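Local coordinates for protein TetR family transcriptional repressor LfrR (Mycobacterium smegmatis, PDB 2V57) that represses transcription of the lfrRA efflux-pump operon by binding directly to the promoter region upstream of its own gene, at residues B[66-71]-B[120-125]; B[127-132]-B[147-152]; B[97-102]-B[158-163]; B[92-97]-B[171-176]. All coordinates share one frame; numbering follows the deposited sequence.

Interaction 1 of 4, residues B[66-71]-B[120-125]; sequences HVHDLS and AYFDIG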
loop_
_atom_site.group_PDB
_atom_site.type_symbol
_atom_site.label_atom_id
_atom_site.label_comp_id
_atom_site.label_asym_id
_atom_site.label_seq_id
_atom_site.Cartn_x
_atom_site.Cartn_y
_atom_site.Cartn_z
ATOM N N HIS B 66 -1.143 1.893 17.618
ATOM C CA HIS B 66 -1.934 0.798 18.176
ATOM C C HIS B 66 -1.957 -0.428 17.256
ATOM O O HIS B 66 -1.734 -1.554 17.724
ATOM C CB HIS B 66 -3.361 1.269 18.506
ATOM C CG HIS B 66 -4.239 0.193 19.094
ATOM N ND1 HIS B 66 -3.983 -0.403 20.310
ATOM C CD2 HIS B 66 -5.380 -0.372 18.632
ATOM C CE1 HIS B 66 -4.924 -1.299 20.564
ATOM N NE2 HIS B 66 -5.781 -1.298 19.563
ATOM N N VAL B 67 -2.197 -0.210 15.958
ATOM C CA VAL B 67 -2.165 -1.296 14.988
ATOM C C VAL B 67 -0.803 -1.972 14.872
ATOM O O VAL B 67 -0.737 -3.198 14.794
ATOM C CB VAL B 67 -2.677 -0.858 13.587
ATOM C CG1 VAL B 67 -2.548 -2.006 12.590
ATOM C CG2 VAL B 67 -4.139 -0.402 13.688
ATOM N N HIS B 68 0.280 -1.190 14.833
ATOM C CA HIS B 68 1.623 -1.780 14.862
ATOM C C HIS B 68 1.819 -2.631 16.126
ATOM O O HIS B 68 2.400 -3.727 16.064
ATOM C CB HIS B 68 2.709 -0.706 14.776
ATOM C CG HIS B 68 4.098 -1.254 14.796
ATOM N ND1 HIS B 68 4.619 -1.998 13.759
ATOM C CD2 HIS B 68 5.071 -1.186 15.737
ATOM C CE1 HIS B 68 5.856 -2.351 14.053
ATOM N NE2 HIS B 68 6.156 -1.868 15.247
ATOM N N ASP B 69 1.315 -2.142 17.261
ATOM C CA ASP B 69 1.334 -2.918 18.516
ATOM C C ASP B 69 0.594 -4.258 18.367
ATOM O O ASP B 69 1.073 -5.309 18.821
ATOM C CB ASP B 69 0.645 -2.161 19.656
ATOM C CG ASP B 69 1.435 -0.973 20.165
ATOM O OD1 ASP B 69 2.667 -0.879 19.933
ATOM O OD2 ASP B 69 0.789 -0.129 20.826
ATOM N N LEU B 70 -0.595 -4.207 17.774
ATOM C CA LEU B 70 -1.402 -5.413 17.578
ATOM C C LEU B 70 -0.685 -6.393 16.674
ATOM O O LEU B 70 -0.745 -7.607 16.888
ATOM C CB LEU B 70 -2.744 -5.063 16.973
ATOM C CG LEU B 70 -3.672 -4.243 17.862
ATOM C CD1 LEU B 70 -4.861 -3.735 17.047
ATOM C CD2 LEU B 70 -4.114 -5.092 19.020
ATOM N N SER B 71 -0.007 -5.856 15.668
ATOM C CA SER B 71 0.730 -6.670 14.709
ATOM C C SER B 71 1.846 -7.455 15.406
ATOM O O SER B 71 2.023 -8.665 15.177
ATOM C CB SER B 71 1.302 -5.784 13.611
ATOM O OG SER B 71 2.164 -6.522 12.779
ATOM N N ALA B 120 9.993 5.464 12.993
ATOM C CA ALA B 120 10.850 4.820 14.000
ATOM C C ALA B 120 10.046 3.839 14.846
ATOM O O ALA B 120 10.521 2.746 15.182
ATOM C CB ALA B 120 11.546 5.877 14.906
ATOM N N TYR B 121 8.822 4.222 15.190
ATOM C CA TYR B 121 7.944 3.331 15.945
ATOM C C TYR B 121 7.670 2.021 15.199
ATOM O O TYR B 121 7.745 0.939 15.794
ATOM C CB TYR B 121 6.620 4.028 16.256
ATOM C CG TYR B 121 5.830 3.382 17.378
ATOM C CD1 TYR B 121 6.025 3.770 18.703
ATOM C CD2 TYR B 121 4.887 2.403 17.111
ATOM C CE1 TYR B 121 5.291 3.186 19.744
ATOM C CE2 TYR B 121 4.159 1.799 18.136
ATOM C CZ TYR B 121 4.359 2.189 19.441
ATOM O OH TYR B 121 3.617 1.587 20.445
ATOM N N PHE B 122 7.349 2.134 13.907
ATOM C CA PHE B 122 7.031 0.998 13.040
ATOM C C PHE B 122 8.236 0.074 12.857
ATOM O O PHE B 122 8.081 -1.112 12.589
ATOM C CB PHE B 122 6.615 1.506 11.646
ATOM C CG PHE B 122 5.144 1.828 11.505
ATOM C CD1 PHE B 122 4.335 2.053 12.620
ATOM C CD2 PHE B 122 4.572 1.933 10.237
ATOM C CE1 PHE B 122 2.984 2.348 12.471
ATOM C CE2 PHE B 122 3.228 2.235 10.084
ATOM C CZ PHE B 122 2.433 2.446 11.197
ATOM N N ASP B 123 9.437 0.633 12.955
ATOM C CA ASP B 123 10.656 -0.155 12.800
ATOM C C ASP B 123 10.773 -1.260 13.844
ATOM O O ASP B 123 11.331 -2.327 13.565
ATOM C CB ASP B 123 11.890 0.733 12.912
ATOM C CG ASP B 123 12.126 1.555 11.679
ATOM O OD1 ASP B 123 11.569 1.215 10.613
ATOM O OD2 ASP B 123 12.877 2.547 11.780
ATOM N N ILE B 124 10.273 -0.997 15.050
ATOM C CA ILE B 124 10.522 -1.913 16.167
ATOM C C ILE B 124 9.715 -3.182 15.985
ATOM O O ILE B 124 8.487 -3.136 15.883
ATOM C CB ILE B 124 10.269 -1.249 17.545
ATOM C CG1 ILE B 124 11.273 -0.115 17.742
ATOM C CG2 ILE B 124 10.384 -2.284 18.673
ATOM C CD1 ILE B 124 11.166 0.582 19.076
ATOM N N GLY B 125 10.415 -4.311 15.900
ATOM C CA GLY B 125 9.761 -5.592 15.685
ATOM C C GLY B 125 9.607 -5.966 14.215
ATOM O O GLY B 125 9.119 -7.050 13.889
#
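Two side-chain hydrogen bonds tie His68 and Asp69, on consecutive positions of helix 56-77, to the end of helix 116-123. His68 NE2 donates to Ile124 O over 2.7 Å; the N-H...O angle is 143°, the acceptor lies close to the imidazole plane, and the ring nitrogen approaches in the plane of the carbonyl. His68 CG stands anti to the backbone N (chi1 -180°), on the side of the turn that follows helix 116-123. Ile124 O also takes a weak hydrogen bond from Asn72 ND2, one turn further along helix 56-77. In the second bond Tyr121 OH gives its proton to Asp69 OD1, 2.7 Å away, on the syn lone pair of the carboxylate; the two side chains cross at about a right angle.

Helix 56-77 is the long helix that, in this TetR-type repressor, runs from the DNA-binding headpiece, with its helix-turn-helix at residues 34-53, into the ligand-binding core, and here helix 116-123 lies against its middle.

Aromatic contacts surround these bonds. Phe122 CA sits over the centre of the His68 ring, 3.7 Å from its centroid, a CH-pi contact nearly on the ring normal. The Phe122 ring itself is slid aside, its plane 25° from that of the imidazole, and touches the other side chain through CE1, 3.8 Å from His68 CB. The Tyr121 ring meets the imidazole obliquely, CD2 to His68 CD2, also at 3.8 Å. About one turn earlier on helix 56-77, Arg65 packs on Tyr121 and Ala64 on Phe122.

Interaction 2 of 4, residues B[127-132]-B[147-152]; sequences EAIVEV and WARRVF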
loop_
_atom_site.group_PDB
_atom_site.type_symbol
_atom_site.label_atom_id
_atom_site.label_comp_id
_atom_site.label_asym_id
_atom_site.label_seq_id
_atom_site.Cartn_x
_atom_site.Cartn_y
_atom_site.Cartn_z
ATOM N N GLU B 127 11.736 -6.842 11.983
ATOM C CA GLU B 127 12.600 -7.905 11.445
ATOM C C GLU B 127 12.107 -9.321 11.743
ATOM O O GLU B 127 12.596 -10.273 11.143
ATOM C CB GLU B 127 14.039 -7.773 11.951
ATOM C CG GLU B 127 14.746 -6.501 11.552
ATOM C CD GLU B 127 14.942 -6.363 10.048
ATOM O OE1 GLU B 127 14.515 -7.260 9.291
ATOM O OE2 GLU B 127 15.531 -5.345 9.623
ATOM N N ALA B 128 11.169 -9.467 12.676
ATOM C CA ALA B 128 10.702 -10.798 13.071
ATOM C C ALA B 128 10.126 -11.585 11.885
ATOM O O ALA B 128 10.444 -12.751 11.704
ATOM C CB ALA B 128 9.682 -10.713 14.217
ATOM N N ILE B 129 9.278 -10.942 11.090
ATOM C CA ILE B 129 8.711 -11.565 9.896
ATOM C C ILE B 129 9.778 -12.078 8.921
ATOM O O ILE B 129 9.643 -13.160 8.347
ATOM C CB ILE B 129 7.765 -10.600 9.162
ATOM C CG1 ILE B 129 7.133 -11.289 7.952
ATOM C CG2 ILE B 129 8.505 -9.336 8.739
ATOM C CD1 ILE B 129 6.556 -12.644 8.281
ATOM N N VAL B 130 10.835 -11.296 8.748
ATOM C CA VAL B 130 11.948 -11.662 7.890
ATOM C C VAL B 130 12.663 -12.902 8.430
ATOM O O VAL B 130 13.034 -13.797 7.664
ATOM C CB VAL B 130 12.965 -10.506 7.805
ATOM C CG1 VAL B 130 14.198 -10.915 7.005
ATOM C CG2 VAL B 130 12.316 -9.262 7.221
ATOM N N GLU B 131 12.871 -12.947 9.748
ATOM C CA GLU B 131 13.484 -14.119 10.375
ATOM C C GLU B 131 12.631 -15.341 10.139
ATOM O O GLU B 131 13.154 -16.429 9.874
ATOM C CB GLU B 131 13.683 -13.912 11.890
ATOM C CG GLU B 131 14.589 -12.763 12.213
ATOM C CD GLU B 131 16.011 -13.014 11.755
ATOM O OE1 GLU B 131 16.469 -14.176 11.824
ATOM O OE2 GLU B 131 16.671 -12.048 11.310
ATOM N N VAL B 132 11.318 -15.165 10.251
ATOM C CA VAL B 132 10.379 -16.262 10.055
ATOM C C VAL B 132 10.412 -16.757 8.603
ATOM O O VAL B 132 10.369 -17.961 8.355
ATOM C CB VAL B 132 8.931 -15.858 10.425
ATOM C CG1 VAL B 132 7.942 -16.945 9.979
ATOM C CG2 VAL B 132 8.810 -15.595 11.930
ATOM N N TRP B 147 13.604 -6.600 0.694
ATOM C CA TRP B 147 12.696 -7.095 -0.357
ATOM C C TRP B 147 11.650 -8.029 0.222
ATOM O O TRP B 147 10.467 -7.879 -0.046
ATOM C CB TRP B 147 13.444 -7.822 -1.483
ATOM C CG TRP B 147 12.521 -8.193 -2.646
ATOM C CD1 TRP B 147 12.148 -9.451 -3.043
ATOM C CD2 TRP B 147 11.839 -7.277 -3.513
ATOM N NE1 TRP B 147 11.289 -9.372 -4.126
ATOM C CE2 TRP B 147 11.082 -8.051 -4.429
ATOM C CE3 TRP B 147 11.797 -5.877 -3.603
ATOM C CZ2 TRP B 147 10.286 -7.469 -5.420
ATOM C CZ3 TRP B 147 11.008 -5.299 -4.598
ATOM C CH2 TRP B 147 10.262 -6.097 -5.488
ATOM N N ALA B 148 12.091 -9.006 1.016
ATOM C CA ALA B 148 11.172 -9.991 1.550
ATOM C C ALA B 148 10.156 -9.307 2.440
ATOM O O ALA B 148 8.975 -9.627 2.392
ATOM C CB ALA B 148 11.913 -11.102 2.310
ATOM N N ARG B 149 10.610 -8.378 3.267
ATOM C CA ARG B 149 9.677 -7.688 4.159
ATOM C C ARG B 149 8.602 -6.962 3.351
ATOM O O ARG B 149 7.414 -7.070 3.640
ATOM C CB ARG B 149 10.402 -6.697 5.068
ATOM C CG ARG B 149 9.491 -5.994 6.068
ATOM C CD ARG B 149 10.337 -5.364 7.208
ATOM N NE ARG B 149 10.999 -4.144 6.756
ATOM C CZ ARG B 149 12.248 -4.089 6.309
ATOM N NH1 ARG B 149 12.986 -5.190 6.272
ATOM N NH2 ARG B 149 12.757 -2.930 5.898
ATOM N N ARG B 150 9.030 -6.203 2.358
ATOM C CA ARG B 150 8.102 -5.433 1.530
ATOM C C ARG B 150 7.133 -6.272 0.719
ATOM O O ARG B 150 5.976 -5.899 0.565
ATOM C CB ARG B 150 8.863 -4.505 0.604
ATOM C CG ARG B 150 9.309 -3.269 1.322
ATOM C CD ARG B 150 10.616 -2.772 0.802
ATOM N NE ARG B 150 10.912 -1.510 1.450
ATOM C CZ ARG B 150 12.071 -0.890 1.371
ATOM N NH1 ARG B 150 13.060 -1.433 0.678
ATOM N NH2 ARG B 150 12.238 0.269 2.008
ATOM N N VAL B 151 7.606 -7.391 0.188
ATOM C CA VAL B 151 6.736 -8.295 -0.531
ATOM C C VAL B 151 5.719 -8.920 0.429
ATOM O O VAL B 151 4.555 -9.015 0.105
ATOM C CB VAL B 151 7.533 -9.371 -1.303
ATOM C CG1 VAL B 151 6.601 -10.454 -1.862
ATOM C CG2 VAL B 151 8.332 -8.711 -2.443
ATOM N N PHE B 152 6.160 -9.316 1.617
ATOM C CA PHE B 152 5.238 -9.903 2.570
ATOM C C PHE B 152 4.089 -8.954 2.837
ATOM O O PHE B 152 2.929 -9.330 2.745
ATOM C CB PHE B 152 5.916 -10.241 3.905
ATOM C CG PHE B 152 4.958 -10.832 4.897
ATOM C CD1 PHE B 152 4.710 -12.204 4.921
ATOM C CD2 PHE B 152 4.246 -10.004 5.764
ATOM C CE1 PHE B 152 3.801 -12.737 5.830
ATOM C CE2 PHE B 152 3.335 -10.535 6.663
ATOM C CZ PHE B 152 3.123 -11.905 6.700
#
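Ile129 lies on the face of the Phe152 ring, the tight part of a near-perpendicular helix pair in the all-helical core of this TetR-family repressor. The short segments 128-132 and 147-152 cross at 101°, with axes 9.3 Å apart. Ile129 CG1 is anti to the backbone N (chi1 -177°) and reaches the ring at Phe152 CG and CD2, while CD1 stands over the same face, 3.8 Å from the centroid and displaced toward CE1. Helix 85-97 adds Val92 on Ile129 and Val93 on Phe152.

Around Arg149 the packing thins. Val130 CG2 touches Arg149 CB at 3.9 Å and also lies near the plane of the guanidinium, at its edge. The far side of helix 147-164 belongs to the dimer: Trp147 NE1 is hydrogen-bonded to Ser179 OG of the second subunit, and Arg150 forms a salt bridge with Asp165 of that subunit. At the outer rim, Arg149 bends at chi3 (76°) and exposed Glu127 folds back toward it. The salt bridge is long: Glu127 OE1 stays 4.0 Å from Arg149 NH1, well out of the guanidinium plane, with no N-H directed at it.

Interaction 3 of 4, residues B[97-102]-B[158-163]; sequences LDLGPI and AGYEAA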
loop_
_atom_site.group_PDB
_atom_site.type_symbol
_atom_site.label_atom_id
_atom_site.label_comp_id
_atom_site.label_asym_id
_atom_site.label_seq_id
_atom_site.Cartn_x
_atom_site.Cartn_y
_atom_site.Cartn_z
ATOM N N LEU B 97 -3.442 -11.306 8.790
ATOM C CA LEU B 97 -4.670 -11.109 8.029
ATOM C C LEU B 97 -5.805 -10.692 8.975
ATOM O O LEU B 97 -6.650 -9.858 8.629
ATOM C CB LEU B 97 -5.058 -12.367 7.247
ATOM C CG LEU B 97 -6.137 -12.211 6.175
ATOM C CD1 LEU B 97 -5.717 -11.266 5.044
ATOM C CD2 LEU B 97 -6.560 -13.591 5.614
ATOM N N ASP B 98 -5.794 -11.252 10.181
ATOM C CA ASP B 98 -6.883 -11.031 11.122
ATOM C C ASP B 98 -6.877 -9.614 11.719
ATOM O O ASP B 98 -7.807 -9.230 12.420
ATOM C CB ASP B 98 -6.868 -12.097 12.227
ATOM C CG ASP B 98 -7.284 -13.482 11.720
ATOM O OD1 ASP B 98 -7.866 -13.589 10.618
ATOM O OD2 ASP B 98 -7.021 -14.472 12.431
ATOM N N LEU B 99 -5.842 -8.836 11.433
ATOM C CA LEU B 99 -5.810 -7.444 11.864
ATOM C C LEU B 99 -6.874 -6.652 11.098
ATOM O O LEU B 99 -7.353 -5.629 11.579
ATOM C CB LEU B 99 -4.424 -6.809 11.632
ATOM C CG LEU B 99 -3.203 -7.391 12.365
ATOM C CD1 LEU B 99 -1.890 -6.847 11.805
ATOM C CD2 LEU B 99 -3.301 -7.121 13.863
ATOM N N GLY B 100 -7.219 -7.106 9.894
ATOM C CA GLY B 100 -8.258 -6.459 9.116
ATOM C C GLY B 100 -7.762 -5.329 8.226
ATOM O O GLY B 100 -6.582 -4.975 8.238
ATOM N N PRO B 101 -8.674 -4.758 7.432
ATOM C CA PRO B 101 -8.328 -3.755 6.426
ATOM C C PRO B 101 -7.849 -2.418 6.989
ATOM O O PRO B 101 -7.449 -1.585 6.185
ATOM C CB PRO B 101 -9.647 -3.575 5.653
ATOM C CG PRO B 101 -10.704 -4.006 6.628
ATOM C CD PRO B 101 -10.085 -5.170 7.330
ATOM N N ILE B 102 -7.873 -2.194 8.302
ATOM C CA ILE B 102 -7.322 -0.931 8.817
ATOM C C ILE B 102 -5.824 -0.843 8.504
ATOM O O ILE B 102 -5.235 0.243 8.406
ATOM C CB ILE B 102 -7.587 -0.728 10.337
ATOM C CG1 ILE B 102 -7.350 0.740 10.734
ATOM C CG2 ILE B 102 -6.741 -1.683 11.182
ATOM C CD1 ILE B 102 -8.366 1.704 10.099
ATOM N N ALA B 158 -2.809 -7.153 -0.469
ATOM C CA ALA B 158 -3.607 -7.779 -1.511
ATOM C C ALA B 158 -4.670 -8.647 -0.826
ATOM O O ALA B 158 -5.813 -8.745 -1.290
ATOM C CB ALA B 158 -2.737 -8.623 -2.414
ATOM N N GLY B 159 -4.265 -9.285 0.273
ATOM C CA GLY B 159 -5.168 -10.088 1.072
ATOM C C GLY B 159 -6.300 -9.272 1.675
ATOM O O GLY B 159 -7.449 -9.678 1.586
ATOM N N TYR B 160 -5.991 -8.134 2.302
ATOM C CA TYR B 160 -7.071 -7.306 2.859
ATOM C C TYR B 160 -8.030 -6.831 1.773
ATOM O O TYR B 160 -9.239 -6.730 2.000
ATOM C CB TYR B 160 -6.548 -6.090 3.624
ATOM C CG TYR B 160 -5.560 -6.415 4.712
ATOM C CD1 TYR B 160 -5.920 -7.206 5.800
ATOM C CD2 TYR B 160 -4.267 -5.917 4.660
ATOM C CE1 TYR B 160 -5.011 -7.497 6.790
ATOM C CE2 TYR B 160 -3.350 -6.209 5.638
ATOM C CZ TYR B 160 -3.724 -7.006 6.701
ATOM O OH TYR B 160 -2.806 -7.290 7.681
ATOM N N GLU B 161 -7.489 -6.509 0.603
ATOM C CA GLU B 161 -8.311 -6.039 -0.509
ATOM C C GLU B 161 -9.228 -7.145 -0.991
ATOM O O GLU B 161 -10.418 -6.920 -1.225
ATOM C CB GLU B 161 -7.443 -5.560 -1.675
ATOM C CG GLU B 161 -6.386 -4.541 -1.307
ATOM C CD GLU B 161 -6.866 -3.122 -1.445
ATOM O OE1 GLU B 161 -8.032 -2.851 -1.086
ATOM O OE2 GLU B 161 -6.071 -2.275 -1.919
ATOM N N ALA B 162 -8.668 -8.341 -1.158
ATOM C CA ALA B 162 -9.447 -9.487 -1.607
ATOM C C ALA B 162 -10.582 -9.770 -0.625
ATOM O O ALA B 162 -11.681 -10.170 -1.023
ATOM C CB ALA B 162 -8.557 -10.713 -1.759
ATOM N N ALA B 163 -10.307 -9.536 0.650
ATOM C CA ALA B 163 -11.271 -9.783 1.721
ATOM C C ALA B 163 -12.424 -8.786 1.694
ATOM O O ALA B 163 -13.558 -9.143 1.984
ATOM C CB ALA B 163 -10.591 -9.744 3.049
#
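Tyr160 CG is anti to its own carbonyl carbon (chi1 -54°), on the side of the bend after helix 85-97, where the phenol lies; Leu97, its CG anti to the backbone N (chi1 -167°), runs past it in the opposite direction. Two carbonyl oxygens of the bend meet the ring from different sides. Gly100 O stands over one face, 3.3 Å from Tyr160 CE1 and displaced toward the rim, whereas Leu97 O lies in the ring plane at the edge, 3.4 Å from the same CE1. Leu97 O is also the acceptor of Gly100 N, 3.1 Å away, in the type I beta turn from Leu97 to Gly100.

This turn ends helix 85-97 and leads to helix 102-106 in the ligand-binding core of the TetR-type fold. Gly100 leaves helical geometry with positive phi (88°), backbone angles that call for glycine: a CB would be jammed against Leu99 O, and it would also clash with Pro101 CD.

Tyr160 OH is hydrogen-bonded to Gln96 O, in the last turn of helix 85-97, and Leu99 CD1 lies 4.2 Å from Tyr160 OH. At the root of the ring Pro101 CB packs on Tyr160 CB at 4.5 Å. Leu97 CD1 reaches Tyr160 CD1 at 4.1 Å and, since Gly159 has no side chain, comes within 4.0 Å of Gly159 C. Trp153, Val103 and Leu104 also pack on Tyr160.

Interaction 4 of 4, residues B[92-97]-B[171-176]; sequences VVESQL and QIVDAI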
loop_
_atom_site.group_PDB
_atom_site.type_symbol
_atom_site.label_atom_id
_atom_site.label_comp_id
_atom_site.label_asym_id
_atom_site.label_seq_id
_atom_site.Cartn_x
_atom_site.Cartn_y
_atom_site.Cartn_z
ATOM N N VAL B 92 1.422 -17.304 11.048
ATOM C CA VAL B 92 1.854 -15.910 10.994
ATOM C C VAL B 92 1.021 -15.104 10.009
ATOM O O VAL B 92 0.564 -14.000 10.331
ATOM C CB VAL B 92 3.351 -15.796 10.663
ATOM C CG1 VAL B 92 3.711 -14.369 10.255
ATOM C CG2 VAL B 92 4.179 -16.261 11.874
ATOM N N VAL B 93 0.827 -15.653 8.810
ATOM C CA VAL B 93 -0.032 -15.024 7.813
ATOM C C VAL B 93 -1.442 -14.782 8.366
ATOM O O VAL B 93 -1.988 -13.681 8.246
ATOM C CB VAL B 93 -0.122 -15.868 6.514
ATOM C CG1 VAL B 93 -1.185 -15.284 5.576
ATOM C CG2 VAL B 93 1.254 -15.927 5.801
ATOM N N GLU B 94 -2.029 -15.814 8.967
ATOM C CA GLU B 94 -3.363 -15.669 9.553
ATOM C C GLU B 94 -3.401 -14.570 10.595
ATOM O O GLU B 94 -4.311 -13.741 10.603
ATOM C CB GLU B 94 -3.822 -16.992 10.180
ATOM C CG GLU B 94 -4.131 -18.055 9.155
ATOM C CD GLU B 94 -4.243 -19.438 9.758
ATOM O OE1 GLU B 94 -3.783 -19.637 10.901
ATOM O OE2 GLU B 94 -4.786 -20.335 9.085
ATOM N N SER B 95 -2.402 -14.574 11.474
ATOM C CA SER B 95 -2.326 -13.612 12.564
ATOM C C SER B 95 -2.375 -12.180 12.040
ATOM O O SER B 95 -3.065 -11.340 12.611
ATOM C CB SER B 95 -1.069 -13.846 13.422
ATOM O OG SER B 95 0.112 -13.270 12.852
ATOM N N GLN B 96 -1.665 -11.910 10.945
ATOM C CA GLN B 96 -1.682 -10.578 10.334
ATOM C C GLN B 96 -2.936 -10.301 9.498
ATOM O O GLN B 96 -3.434 -9.171 9.483
ATOM C CB GLN B 96 -0.418 -10.345 9.488
ATOM C CG GLN B 96 0.859 -10.586 10.276
ATOM C CD GLN B 96 1.016 -9.640 11.462
ATOM O OE1 GLN B 96 1.063 -8.422 11.296
ATOM N NE2 GLN B 96 1.108 -10.203 12.664
ATOM N N LEU B 97 -3.442 -11.306 8.790
ATOM C CA LEU B 97 -4.670 -11.109 8.029
ATOM C C LEU B 97 -5.805 -10.692 8.975
ATOM O O LEU B 97 -6.650 -9.858 8.629
ATOM C CB LEU B 97 -5.058 -12.367 7.247
ATOM C CG LEU B 97 -6.137 -12.211 6.175
ATOM C CD1 LEU B 97 -5.717 -11.266 5.044
ATOM C CD2 LEU B 97 -6.560 -13.591 5.614
ATOM N N GLN B 171 -9.147 -19.087 1.844
ATOM C CA GLN B 171 -8.676 -19.011 0.464
ATOM C C GLN B 171 -7.609 -17.928 0.277
ATOM O O GLN B 171 -6.663 -18.109 -0.479
ATOM C CB GLN B 171 -9.862 -18.737 -0.460
ATOM C CG GLN B 171 -9.686 -19.171 -1.898
ATOM C CD GLN B 171 -10.888 -18.791 -2.741
ATOM O OE1 GLN B 171 -11.851 -18.216 -2.233
ATOM N NE2 GLN B 171 -10.833 -19.102 -4.029
ATOM N N ILE B 172 -7.776 -16.797 0.958
ATOM C CA ILE B 172 -6.774 -15.750 0.955
ATOM C C ILE B 172 -5.473 -16.251 1.582
ATOM O O ILE B 172 -4.380 -15.969 1.088
ATOM C CB ILE B 172 -7.278 -14.488 1.706
ATOM C CG1 ILE B 172 -8.478 -13.893 0.961
ATOM C CG2 ILE B 172 -6.157 -13.449 1.851
ATOM C CD1 ILE B 172 -9.190 -12.784 1.713
ATOM N N VAL B 173 -5.589 -16.997 2.671
ATOM C CA VAL B 173 -4.396 -17.524 3.325
ATOM C C VAL B 173 -3.665 -18.492 2.388
ATOM O O VAL B 173 -2.453 -18.378 2.190
ATOM C CB VAL B 173 -4.726 -18.153 4.681
ATOM C CG1 VAL B 173 -3.503 -18.844 5.278
ATOM C CG2 VAL B 173 -5.251 -17.085 5.631
ATOM N N ASP B 174 -4.402 -19.408 1.771
ATOM C CA ASP B 174 -3.811 -20.307 0.777
ATOM C C ASP B 174 -3.099 -19.550 -0.357
ATOM O O ASP B 174 -2.026 -19.946 -0.790
ATOM C CB ASP B 174 -4.868 -21.217 0.152
ATOM C CG ASP B 174 -5.401 -22.262 1.120
ATOM O OD1 ASP B 174 -4.902 -22.362 2.268
ATOM O OD2 ASP B 174 -6.334 -22.983 0.721
ATOM N N ALA B 175 -3.730 -18.491 -0.864
ATOM C CA ALA B 175 -3.165 -17.735 -1.980
ATOM C C ALA B 175 -1.910 -16.990 -1.556
ATOM O O ALA B 175 -0.905 -16.989 -2.270
ATOM C CB ALA B 175 -4.199 -16.764 -2.563
ATOM N N ILE B 176 -1.959 -16.347 -0.394
ATOM C CA ILE B 176 -0.776 -15.658 0.091
ATOM C C ILE B 176 0.348 -16.680 0.271
ATOM O O ILE B 176 1.473 -16.451 -0.167
ATOM C CB ILE B 176 -1.041 -14.904 1.394
ATOM C CG1 ILE B 176 -1.966 -13.706 1.123
ATOM C CG2 ILE B 176 0.281 -14.431 2.027
ATOM C CD1 ILE B 176 -2.407 -13.004 2.427
#
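Helix segments 92-97 and 171-176, which carry the facing residues Val93, Leu97, Ile172, Val173 and Ile176, run at 127° to each other with axes 10.1 Å apart, and their closest CA atoms, those of Glu94 and Val173, are 6.6 Å apart. The interface is made mostly of methyl groups of branched side chains, with no hydrogen bond across it. Val173 is its middle: CG2, set anti to the carbonyl carbon, meets Leu97 CD2 at 3.7 Å and Glu94 CG at 3.8 Å. The Glu94 contact is made by the aliphatic part of the chain, which crosses Val173 at about a right angle; a bound sulfate ion, probably from the crystallisation liquor, lies about 5 Å from this side chain. To one side, Leu97 also uses CD2 against Ile172 CG2 (3.8 Å), with CD1 close to the same methyl, a crossing again near a right angle. To the other, Val93 and Ile176 slide past each other in opposite directions, Val93 CG1 lying 3.9 Å from Ile176 CG2.

Polar links flank this apolar seam: Asp174 OD1 forms a salt bridge with Arg90, one turn before Glu94. Helix 147-164 covers one end of the seam, Met156 packing on Leu97 and Ala163 on Ile172. Helix 56-77 lies behind helix 85-97, where Ala74 touches Ser95 and Gln96, and beyond helix 169-182 Trp147 of the second subunit packs on Ala175 and Ile176.

How the interactions relate
Interaction 4 is buried and apolar, interactions 2 and 3 are partly buried, and interaction 1 lies at the surface, where hydrogen bonds and aromatic rings replace methyl groups. Interactions 3 and 4 share Leu97, and their centres are about 9 Å apart. Helix 147-164 serves both interactions 2 and 3, near its start and near its end; interactions 2, 3 and 4 all touch the second subunit, whereas the segments of interaction 1 do not. Interaction 1 meets interaction 4 through a probable hydrogen bond, Ser71 OG to Gln96 OE1 at 2.6 Å, and interaction 3 through Leu70 and Ser71 on Leu99. Ile129 CD1 packs 3.9 Å from Val92 CG1, joining interactions 2 and 4.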